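Local coordinates for transcription termination factor FttA (Pyrococcus horikoshii, PDB 3AF6), which probably terminates transcription across the genome by zinc-dependent cleavage of nascent single-stranded RNA where it leaves RNA polymerase, at residues V93-N101 and I113-K124. Residues are numbered along the deposited sequence; the frame is centred on the assembly and turned at random.
Sequences VPKEAEITN and IEAKKPGLVIGK
Asn-101 and Glu-114 lie alongside each other with their side chains pointing the same way, joined by a hydrogen bond from Asn-101 ND2 to Glu-114 OE2 of 2.9 Å. Glu-114 OE2 lies in the plane of the Asn-101 amide, whereas ND2 reaches it from above the carboxylate plane, the two planes being 86° apart. With CG anti to the backbone N (chi1 -172°) and the chain extended beyond it, Glu-114 runs out far enough for OE1 to form a salt bridge with Arg-157, so both carboxylate oxygens have a partner. On the backbone, Lys-116 N donates to Glu-98 O at 2.6 Å, where the loop 93-101 passes strand 110-115. In the three-stranded sheet of KHb, one of two type II KH modules in the archaeal CPSF-KH region, that strand lies between antiparallel 103-105 and parallel 140-144. Gly-123 and Lys-124 open a Gly-Lys-Asn-Gly sequence that fits the GXXG motif with which KH domains commonly bind single-stranded nucleic acid, and probably serves likewise here. Apolar side chains fill the middle of the contact. Val-93 CG1 meets Val-121 CG2 at 3.6 Å, and Ile-132 of helix 130-134 lies against Val-93 as well as Ile-113. Ile-99 sets CG1 against Ala-115 CB (3.9 Å) while its CG2 and CD1 reach Ile-113 CG2. Ala-97 CB packs on Lys-117 CB and Leu-120 CB. The Glu-96 side chain crosses that of Leu-120 at about a right angle, OE1 lying against Leu-120 CG and CB, and Lys-124, bent at chi2 and chi3, brings NZ to 3.5 Å from Pro-94 CG and weakly bonds Leu-120 O.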
loop_
_atom_site.group_PDB
_atom_site.type_symbol
_atom_site.label_atom_id
_atom_site.label_comp_id
_atom_site.label_asym_id
_atom_site.label_seq_id
_atom_site.Cartn_x
_atom_site.Cartn_y
_atom_site.Cartn_z
ATOM N N VAL A 93 35.338 4.790 -3.340
ATOM C CA VAL A 93 34.537 3.610 -3.648
ATOM C C VAL A 93 35.017 2.932 -4.929
ATOM O O VAL A 93 35.208 3.596 -5.950
ATOM C CB VAL A 93 33.042 3.975 -3.832
ATOM C CG1 VAL A 93 32.240 2.731 -4.192
ATOM C CG2 VAL A 93 32.495 4.602 -2.559
ATOM N N PRO A 94 35.230 1.602 -4.888
ATOM C CA PRO A 94 35.685 0.855 -6.068
ATOM C C PRO A 94 34.744 1.121 -7.245
ATOM O O PRO A 94 33.753 0.414 -7.431
ATOM C CB PRO A 94 35.636 -0.594 -5.592
ATOM C CG PRO A 94 36.000 -0.468 -4.144
ATOM C CD PRO A 94 35.168 0.720 -3.706
ATOM N N LYS A 95 35.075 2.149 -8.024
ATOM C CA LYS A 95 34.286 2.592 -9.177
ATOM C C LYS A 95 33.744 1.518 -10.125
ATOM O O LYS A 95 33.080 1.843 -11.112
ATOM C CB LYS A 95 35.092 3.621 -9.978
ATOM C CG LYS A 95 35.478 4.859 -9.174
ATOM C CD LYS A 95 36.341 5.812 -9.987
ATOM C CE LYS A 95 36.769 7.013 -9.159
ATOM N NZ LYS A 95 37.656 7.926 -9.927
ATOM N N GLU A 96 34.021 0.249 -9.834
ATOM C CA GLU A 96 33.533 -0.844 -10.670
ATOM C C GLU A 96 32.026 -1.011 -10.498
ATOM O O GLU A 96 31.279 -1.015 -11.477
ATOM C CB GLU A 96 34.238 -2.152 -10.307
ATOM C CG GLU A 96 34.088 -2.556 -8.852
ATOM C CD GLU A 96 34.604 -3.952 -8.582
ATOM O OE1 GLU A 96 34.639 -4.353 -7.401
ATOM O OE2 GLU A 96 34.971 -4.652 -9.550
ATOM N N ALA A 97 31.590 -1.150 -9.249
ATOM C CA ALA A 97 30.174 -1.316 -8.936
ATOM C C ALA A 97 29.381 -0.106 -9.423
ATOM O O ALA A 97 29.149 0.840 -8.671
ATOM C CB ALA A 97 29.992 -1.495 -7.434
ATOM N N GLU A 98 28.972 -0.154 -10.688
ATOM C CA GLU A 98 28.212 0.922 -11.317
ATOM C C GLU A 98 27.218 1.601 -10.379
ATOM O O GLU A 98 26.124 1.091 -10.142
ATOM C CB GLU A 98 27.476 0.386 -12.549
ATOM C CG GLU A 98 26.513 1.379 -13.189
ATOM C CD GLU A 98 27.194 2.653 -13.654
ATOM O OE1 GLU A 98 26.481 3.574 -14.107
ATOM O OE2 GLU A 98 28.437 2.733 -13.572
ATOM N N ILE A 99 27.607 2.758 -9.854
ATOM C CA ILE A 99 26.757 3.523 -8.947
ATOM C C ILE A 99 25.874 4.469 -9.759
ATOM O O ILE A 99 26.226 5.629 -9.986
ATOM C CB ILE A 99 27.610 4.345 -7.954
ATOM C CG1 ILE A 99 28.512 3.403 -7.149
ATOM C CG2 ILE A 99 26.710 5.148 -7.024
ATOM C CD1 ILE A 99 29.455 4.108 -6.196
ATOM N N THR A 100 24.724 3.962 -10.192
ATOM C CA THR A 100 23.787 4.743 -10.997
ATOM C C THR A 100 23.405 6.078 -10.357
ATOM O O THR A 100 23.470 7.125 -11.004
ATOM C CB THR A 100 22.495 3.937 -11.284
ATOM O OG1 THR A 100 21.656 4.676 -12.180
ATOM C CG2 THR A 100 21.731 3.668 -9.999
ATOM N N ASN A 101 23.015 6.040 -9.087
ATOM C CA ASN A 101 22.614 7.249 -8.379
ATOM C C ASN A 101 23.301 7.367 -7.024
ATOM O O ASN A 101 24.220 6.609 -6.716
ATOM C CB ASN A 101 21.093 7.262 -8.192
ATOM C CG ASN A 101 20.342 7.213 -9.513
ATOM O OD1 ASN A 101 20.429 8.136 -10.326
ATOM N ND2 ASN A 101 19.598 6.133 -9.731
ATOM N N ILE A 113 23.452 4.793 -1.514
ATOM C CA ILE A 113 24.346 4.415 -2.604
ATOM C C ILE A 113 23.657 3.395 -3.507
ATOM O O ILE A 113 23.823 2.187 -3.328
ATOM C CB ILE A 113 25.650 3.781 -2.067
ATOM C CG1 ILE A 113 26.319 4.726 -1.070
ATOM C CG2 ILE A 113 26.597 3.474 -3.221
ATOM C CD1 ILE A 113 27.588 4.171 -0.462
ATOM N N GLU A 114 22.884 3.880 -4.474
ATOM C CA GLU A 114 22.176 2.992 -5.389
ATOM C C GLU A 114 23.141 2.419 -6.420
ATOM O O GLU A 114 23.126 2.808 -7.586
ATOM C CB GLU A 114 21.041 3.744 -6.089
ATOM C CG GLU A 114 20.125 2.855 -6.918
ATOM C CD GLU A 114 18.917 3.600 -7.451
ATOM O OE1 GLU A 114 18.154 4.156 -6.634
ATOM O OE2 GLU A 114 18.727 3.628 -8.684
ATOM N N ALA A 115 23.985 1.493 -5.974
ATOM C CA ALA A 115 24.964 0.857 -6.846
ATOM C C ALA A 115 24.371 -0.386 -7.505
ATOM O O ALA A 115 23.476 -1.025 -6.956
ATOM C CB ALA A 115 26.210 0.484 -6.046
ATOM N N LYS A 116 24.879 -0.721 -8.688
ATOM C CA LYS A 116 24.404 -1.883 -9.428
ATOM C C LYS A 116 24.989 -3.149 -8.809
ATOM O O LYS A 116 24.409 -4.229 -8.912
ATOM C CB LYS A 116 24.822 -1.767 -10.898
ATOM C CG LYS A 116 24.105 -2.714 -11.846
ATOM C CD LYS A 116 24.389 -2.339 -13.293
ATOM C CE LYS A 116 23.595 -3.199 -14.261
ATOM N NZ LYS A 116 23.798 -2.770 -15.672
ATOM N N LYS A 117 26.141 -2.998 -8.163
ATOM C CA LYS A 117 26.822 -4.107 -7.505
ATOM C C LYS A 117 27.061 -3.693 -6.054
ATOM O O LYS A 117 28.060 -3.048 -5.741
ATOM C CB LYS A 117 28.162 -4.389 -8.190
ATOM C CG LYS A 117 28.154 -4.180 -9.699
ATOM C CD LYS A 117 27.087 -5.014 -10.393
ATOM C CE LYS A 117 27.032 -4.699 -11.881
ATOM N NZ LYS A 117 25.951 -5.445 -12.585
ATOM N N PRO A 118 26.142 -4.060 -5.149
ATOM C CA PRO A 118 26.241 -3.724 -3.725
ATOM C C PRO A 118 27.372 -4.405 -2.951
ATOM O O PRO A 118 27.891 -3.847 -1.985
ATOM C CB PRO A 118 24.864 -4.108 -3.192
ATOM C CG PRO A 118 24.517 -5.293 -4.031
ATOM C CD PRO A 118 24.918 -4.838 -5.416
ATOM N N GLY A 119 27.751 -5.605 -3.377
ATOM C CA GLY A 119 28.806 -6.331 -2.689
ATOM C C GLY A 119 30.186 -5.701 -2.762
ATOM O O GLY A 119 31.014 -5.906 -1.871
ATOM N N LEU A 120 30.438 -4.937 -3.821
ATOM C CA LEU A 120 31.733 -4.288 -4.013
ATOM C C LEU A 120 31.747 -2.847 -3.510
ATOM O O LEU A 120 32.736 -2.133 -3.686
ATOM C CB LEU A 120 32.126 -4.303 -5.496
ATOM C CG LEU A 120 32.201 -5.639 -6.244
ATOM C CD1 LEU A 120 33.093 -6.610 -5.482
ATOM C CD2 LEU A 120 30.806 -6.215 -6.412
ATOM N N VAL A 121 30.654 -2.418 -2.885
ATOM C CA VAL A 121 30.571 -1.053 -2.377
ATOM C C VAL A 121 30.414 -1.009 -0.858
ATOM O O VAL A 121 30.732 -0.005 -0.221
ATOM C CB VAL A 121 29.392 -0.287 -3.030
ATOM C CG1 VAL A 121 28.073 -0.954 -2.679
ATOM C CG2 VAL A 121 29.397 1.165 -2.580
ATOM N N ILE A 122 29.935 -2.106 -0.279
ATOM C CA ILE A 122 29.736 -2.179 1.163
ATOM C C ILE A 122 31.018 -2.604 1.878
ATOM O O ILE A 122 31.167 -2.404 3.085
ATOM C CB ILE A 122 28.597 -3.173 1.507
ATOM C CG1 ILE A 122 28.295 -3.127 3.005
ATOM C CG2 ILE A 122 28.982 -4.584 1.074
ATOM C CD1 ILE A 122 27.099 -3.959 3.413
ATOM N N GLY A 123 31.944 -3.178 1.117
ATOM C CA GLY A 123 33.201 -3.635 1.683
ATOM C C GLY A 123 33.299 -5.144 1.606
ATOM O O GLY A 123 32.635 -5.850 2.366
ATOM N N LYS A 124 34.123 -5.638 0.685
ATOM C CA LYS A 124 34.305 -7.077 0.497
ATOM C C LYS A 124 34.368 -7.861 1.813
ATOM O O LYS A 124 34.020 -9.043 1.856
ATOM C CB LYS A 124 35.565 -7.348 -0.338
ATOM C CG LYS A 124 35.320 -7.401 -1.848
ATOM C CD LYS A 124 34.840 -6.069 -2.418
ATOM C CE LYS A 124 35.944 -5.023 -2.403
ATOM N NZ LYS A 124 35.491 -3.744 -3.019
#